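Local coordinates for putative carbohydrate binding protein (Pseudomonas aeruginosa, PDB 3QEC) that probably binds carbohydrates, including heparin, and may take part in carbohydrate transport and biofilm formation, at residues E50-F63 and D74-T86. Numbering follows the deposited sequence.
Sequences EPATSYMKAYYAKF and DVQPPVLDPRRAT
With CG held between its backbone N and carbonyl carbon (chi1 64°), Glu50 sends an extended chain to Arg84, whose own chain bends at chi2 (-122°) to present the guanidinium side-on. Two bonds join them on the syn side of the carboxylate, Arg84 NE to Glu50 OE1 at 2.9 Å and Arg84 NH2 to Glu50 OE2 at 2.7 Å. The carboxylate is rolled 41° from the guanidinium plane. Glu50 OE2 also accepts from the hydroxyl of Tyr60, which reaches it on the anti side and from the opposite face of the carboxylate. This buried acid is therefore gripped by three donors, an arrangement that would be expected to favour its charged form.

Leu80 lies between this salt bridge and the helix. Its CD1 rests over one face of the Arg84 guanidinium and meets the methyl CE of selenomethionine Met56, while CD2 packs against CD1 of Tyr59 at 3.6 Å. Next to it, the Tyr55 hydroxyl accepts from the backbone of Asp81, whose N lies near the plane of the ring at its edge, Asp81 N to Tyr55 OH measuring 2.9 Å; the Tyr55 ring also meets Phe10 edge-to-face. Farther along, Lys62 CB lies over one face of the Phe63 ring, toward the rim, and Pro77 CB stands over the centre of the opposite face in a CH-pi contact, 4.0 Å from the ring centroid. Pro78 CD meets Phe63 CE2 obliquely, and Pro77 CB also touches Tyr59 OH.

An irregular, proline-containing segment, 74-86, thus runs along helix 54-63, with a salt bridge to the buried Glu50 at the end of strand 46-51. Helix and loop together form a long connection between the neighbouring strands 46-51 and 89-92 of an antiparallel beta sheet, the loop packed back on its own helix.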
loop_
_atom_site.group_PDB
_atom_site.type_symbol
_atom_site.label_atom_id
_atom_site.label_comp_id
_atom_site.label_asym_id
_atom_site.label_seq_id
_atom_site.Cartn_x
_atom_site.Cartn_y
_atom_site.Cartn_z
ATOM N N GLU A 50 4.395 -3.864 -5.098
ATOM C CA GLU A 50 4.787 -3.660 -6.499
ATOM C C GLU A 50 6.146 -2.944 -6.649
ATOM O O GLU A 50 6.549 -2.263 -5.710
ATOM C CB GLU A 50 3.701 -2.841 -7.218
ATOM C CG GLU A 50 3.501 -1.416 -6.712
ATOM C CD GLU A 50 2.348 -0.737 -7.416
ATOM O OE1 GLU A 50 2.407 -0.599 -8.660
ATOM O OE2 GLU A 50 1.350 -0.414 -6.736
ATOM N N PRO A 51 6.833 -3.037 -7.833
ATOM C CA PRO A 51 8.118 -2.319 -8.005
ATOM C C PRO A 51 8.033 -0.810 -7.699
ATOM O O PRO A 51 7.053 -0.167 -8.083
ATOM C CB PRO A 51 8.450 -2.550 -9.491
ATOM C CG PRO A 51 7.740 -3.822 -9.844
ATOM C CD PRO A 51 6.476 -3.807 -9.053
ATOM N N ALA A 52 9.062 -0.249 -6.998
ATOM C CA ALA A 52 9.129 1.178 -6.649
ATOM C C ALA A 52 9.682 1.987 -7.838
ATOM O O ALA A 52 10.872 2.298 -7.875
ATOM C CB ALA A 52 9.990 1.384 -5.403
ATOM N N THR A 53 8.826 2.293 -8.821
ATOM C CA THR A 53 9.230 2.999 -10.042
ATOM C C THR A 53 8.921 4.489 -9.962
ATOM O O THR A 53 8.149 4.927 -9.096
ATOM C CB THR A 53 8.545 2.374 -11.279
ATOM O OG1 THR A 53 7.127 2.497 -11.163
ATOM C CG2 THR A 53 8.956 0.917 -11.516
ATOM N N SER A 54 9.512 5.276 -10.888
ATOM C CA SER A 54 9.289 6.722 -10.962
ATOM C C SER A 54 7.792 7.031 -11.252
ATOM O O SER A 54 7.274 8.054 -10.804
ATOM C CB SER A 54 10.200 7.350 -12.013
ATOM O OG SER A 54 9.873 6.909 -13.320
ATOM N N TYR A 55 7.113 6.095 -11.951
ATOM C CA TYR A 55 5.693 6.100 -12.318
ATOM C C TYR A 55 4.813 6.044 -11.046
ATOM O O TYR A 55 3.997 6.941 -10.837
ATOM C CB TYR A 55 5.395 4.899 -13.270
ATOM C CG TYR A 55 3.991 4.851 -13.838
ATOM C CD1 TYR A 55 3.559 5.793 -14.772
ATOM C CD2 TYR A 55 3.102 3.841 -13.474
ATOM C CE1 TYR A 55 2.265 5.749 -15.302
ATOM C CE2 TYR A 55 1.798 3.804 -13.974
ATOM C CZ TYR A 55 1.384 4.756 -14.892
ATOM O OH TYR A 55 0.106 4.706 -15.402
HETATM N N MSE A 56 5.012 5.015 -10.182
HETATM C CA MSE A 56 4.227 4.852 -8.948
HETATM C C MSE A 56 4.653 5.841 -7.824
HETATM O O MSE A 56 3.831 6.140 -6.954
HETATM C CB MSE A 56 4.250 3.406 -8.459
HETATM C CG MSE A 56 3.492 2.445 -9.404
HETATM SE SE MSE A 56 1.732 3.106 -9.961
HETATM C CE MSE A 56 0.743 2.767 -8.308
ATOM N N LYS A 57 5.885 6.390 -7.870
ATOM C CA LYS A 57 6.346 7.417 -6.920
ATOM C C LYS A 57 5.442 8.647 -7.045
ATOM O O LYS A 57 5.011 9.212 -6.033
ATOM C CB LYS A 57 7.820 7.787 -7.191
ATOM C CG LYS A 57 8.368 8.921 -6.315
ATOM C CD LYS A 57 9.815 9.227 -6.644
ATOM C CE LYS A 57 10.389 10.320 -5.789
ATOM N NZ LYS A 57 11.861 10.456 -5.994
ATOM N N ALA A 58 5.143 9.039 -8.309
ATOM C CA ALA A 58 4.261 10.160 -8.656
ATOM C C ALA A 58 2.811 9.874 -8.199
ATOM O O ALA A 58 2.143 10.767 -7.664
ATOM C CB ALA A 58 4.312 10.409 -10.154
ATOM N N TYR A 59 2.345 8.621 -8.375
ATOM C CA TYR A 59 0.993 8.219 -7.973
ATOM C C TYR A 59 0.847 8.252 -6.441
ATOM O O TYR A 59 -0.039 8.946 -5.928
ATOM C CB TYR A 59 0.648 6.823 -8.529
ATOM C CG TYR A 59 -0.770 6.396 -8.227
ATOM C CD1 TYR A 59 -1.823 6.753 -9.070
ATOM C CD2 TYR A 59 -1.071 5.664 -7.078
ATOM C CE1 TYR A 59 -3.138 6.369 -8.791
ATOM C CE2 TYR A 59 -2.385 5.302 -6.773
ATOM C CZ TYR A 59 -3.411 5.634 -7.644
ATOM O OH TYR A 59 -4.697 5.263 -7.335
ATOM N N TYR A 60 1.739 7.531 -5.718
ATOM C CA TYR A 60 1.705 7.427 -4.260
ATOM C C TYR A 60 1.978 8.771 -3.544
ATOM O O TYR A 60 1.500 8.957 -2.422
ATOM C CB TYR A 60 2.632 6.310 -3.769
ATOM C CG TYR A 60 2.064 4.932 -4.062
ATOM C CD1 TYR A 60 0.768 4.596 -3.687
ATOM C CD2 TYR A 60 2.833 3.955 -4.683
ATOM C CE1 TYR A 60 0.241 3.336 -3.953
ATOM C CE2 TYR A 60 2.323 2.682 -4.936
ATOM C CZ TYR A 60 1.024 2.379 -4.571
ATOM O OH TYR A 60 0.503 1.132 -4.810
ATOM N N ALA A 61 2.668 9.724 -4.196
ATOM C CA ALA A 61 2.863 11.050 -3.611
ATOM C C ALA A 61 1.513 11.754 -3.434
ATOM O O ALA A 61 1.268 12.347 -2.384
ATOM C CB ALA A 61 3.779 11.895 -4.488
ATOM N N LYS A 62 0.620 11.650 -4.440
ATOM C CA LYS A 62 -0.682 12.305 -4.371
ATOM C C LYS A 62 -1.752 11.426 -3.663
ATOM O O LYS A 62 -2.611 12.003 -3.002
ATOM C CB LYS A 62 -1.165 12.745 -5.777
ATOM N N PHE A 63 -1.708 10.064 -3.762
ATOM C CA PHE A 63 -2.793 9.248 -3.185
ATOM C C PHE A 63 -2.379 8.125 -2.214
ATOM O O PHE A 63 -3.260 7.418 -1.713
ATOM C CB PHE A 63 -3.629 8.606 -4.320
ATOM C CG PHE A 63 -4.061 9.565 -5.406
ATOM C CD1 PHE A 63 -5.125 10.444 -5.202
ATOM C CD2 PHE A 63 -3.377 9.622 -6.617
ATOM C CE1 PHE A 63 -5.503 11.358 -6.196
ATOM C CE2 PHE A 63 -3.749 10.541 -7.606
ATOM C CZ PHE A 63 -4.812 11.402 -7.391
ATOM N N ASP A 74 -13.431 16.712 -6.072
ATOM C CA ASP A 74 -13.288 17.007 -7.501
ATOM C C ASP A 74 -12.083 16.267 -8.131
ATOM O O ASP A 74 -12.042 16.124 -9.356
ATOM C CB ASP A 74 -13.166 18.527 -7.730
ATOM N N VAL A 75 -11.120 15.788 -7.301
ATOM C CA VAL A 75 -9.917 15.078 -7.764
ATOM C C VAL A 75 -10.098 13.553 -7.594
ATOM O O VAL A 75 -10.225 13.052 -6.470
ATOM C CB VAL A 75 -8.619 15.588 -7.065
ATOM C CG1 VAL A 75 -7.409 14.732 -7.432
ATOM C CG2 VAL A 75 -8.349 17.055 -7.395
ATOM N N GLN A 76 -10.089 12.827 -8.724
ATOM C CA GLN A 76 -10.194 11.364 -8.754
ATOM C C GLN A 76 -8.847 10.737 -9.184
ATOM O O GLN A 76 -8.216 11.270 -10.110
ATOM C CB GLN A 76 -11.331 10.909 -9.695
ATOM C CG GLN A 76 -12.744 11.229 -9.186
ATOM C CD GLN A 76 -13.034 10.667 -7.809
ATOM O OE1 GLN A 76 -12.806 9.479 -7.523
ATOM N NE2 GLN A 76 -13.537 11.520 -6.923
ATOM N N PRO A 77 -8.375 9.626 -8.546
ATOM C CA PRO A 77 -7.099 9.027 -8.974
ATOM C C PRO A 77 -7.164 8.590 -10.438
ATOM O O PRO A 77 -8.215 8.119 -10.891
ATOM C CB PRO A 77 -6.913 7.839 -8.020
ATOM C CG PRO A 77 -7.766 8.153 -6.853
ATOM C CD PRO A 77 -8.958 8.861 -7.428
ATOM N N PRO A 78 -6.089 8.829 -11.216
ATOM C CA PRO A 78 -6.125 8.451 -12.631
ATOM C C PRO A 78 -6.078 6.936 -12.845
ATOM O O PRO A 78 -5.684 6.170 -11.947
ATOM C CB PRO A 78 -4.871 9.121 -13.196
ATOM C CG PRO A 78 -3.928 9.173 -12.050
ATOM C CD PRO A 78 -4.779 9.402 -10.842
ATOM N N VAL A 79 -6.492 6.514 -14.051
ATOM C CA VAL A 79 -6.469 5.122 -14.494
ATOM C C VAL A 79 -5.019 4.812 -14.851
ATOM O O VAL A 79 -4.400 5.549 -15.625
ATOM C CB VAL A 79 -7.460 4.864 -15.669
ATOM C CG1 VAL A 79 -7.451 3.395 -16.097
ATOM C CG2 VAL A 79 -8.874 5.298 -15.296
ATOM N N LEU A 80 -4.467 3.763 -14.241
ATOM C CA LEU A 80 -3.076 3.366 -14.442
ATOM C C LEU A 80 -2.915 2.528 -15.697
ATOM O O LEU A 80 -3.862 1.851 -16.103
ATOM C CB LEU A 80 -2.557 2.601 -13.211
ATOM C CG LEU A 80 -2.575 3.381 -11.884
ATOM C CD1 LEU A 80 -2.223 2.497 -10.739
ATOM C CD2 LEU A 80 -1.614 4.548 -11.913
ATOM N N ASP A 81 -1.718 2.584 -16.319
ATOM C CA ASP A 81 -1.379 1.817 -17.521
ATOM C C ASP A 81 -1.668 0.316 -17.262
ATOM O O ASP A 81 -1.290 -0.216 -16.201
ATOM C CB ASP A 81 0.094 2.059 -17.912
ATOM C CG ASP A 81 0.503 1.548 -19.289
ATOM O OD1 ASP A 81 0.578 0.324 -19.467
ATOM O OD2 ASP A 81 0.830 2.381 -20.163
ATOM N N PRO A 82 -2.364 -0.381 -18.193
ATOM C CA PRO A 82 -2.699 -1.796 -17.941
ATOM C C PRO A 82 -1.485 -2.727 -17.814
ATOM O O PRO A 82 -1.639 -3.819 -17.267
ATOM C CB PRO A 82 -3.565 -2.170 -19.135
ATOM C CG PRO A 82 -3.246 -1.169 -20.187
ATOM C CD PRO A 82 -2.928 0.087 -19.478
ATOM N N ARG A 83 -0.286 -2.285 -18.241
ATOM C CA ARG A 83 0.945 -3.076 -18.152
ATOM C C ARG A 83 1.467 -3.208 -16.718
ATOM O O ARG A 83 2.277 -4.094 -16.441
ATOM C CB ARG A 83 2.046 -2.458 -19.018
ATOM C CG ARG A 83 1.900 -2.714 -20.512
ATOM C CD ARG A 83 2.932 -1.924 -21.295
ATOM N NE ARG A 83 2.581 -0.503 -21.327
ATOM C CZ ARG A 83 3.275 0.441 -21.956
ATOM N NH1 ARG A 83 4.370 0.127 -22.639
ATOM N NH2 ARG A 83 2.854 1.699 -21.944
ATOM N N ARG A 84 1.047 -2.308 -15.822
ATOM C CA ARG A 84 1.499 -2.286 -14.428
ATOM C C ARG A 84 0.923 -3.452 -13.619
ATOM O O ARG A 84 1.626 -3.997 -12.778
ATOM C CB ARG A 84 1.110 -0.941 -13.794
ATOM C CG ARG A 84 1.283 -0.826 -12.285
ATOM C CD ARG A 84 -0.047 -0.487 -11.680
ATOM N NE ARG A 84 -0.005 -0.499 -10.226
ATOM C CZ ARG A 84 -1.045 -0.791 -9.456
ATOM N NH1 ARG A 84 -2.215 -1.104 -10.001
ATOM N NH2 ARG A 84 -0.920 -0.795 -8.137
ATOM N N ALA A 85 -0.342 -3.830 -13.867
ATOM C CA ALA A 85 -1.054 -4.879 -13.128
ATOM C C ALA A 85 -0.297 -6.219 -13.065
ATOM O O ALA A 85 -0.361 -6.892 -12.042
ATOM C CB ALA A 85 -2.435 -5.096 -13.722
ATOM N N THR A 86 0.444 -6.578 -14.123
ATOM C CA THR A 86 1.165 -7.851 -14.196
ATOM C C THR A 86 2.337 -7.928 -13.174
ATOM O O THR A 86 2.786 -9.030 -12.863
ATOM C CB THR A 86 1.609 -8.152 -15.644
ATOM O OG1 THR A 86 2.161 -9.462 -15.689
ATOM C CG2 THR A 86 2.633 -7.188 -16.184
#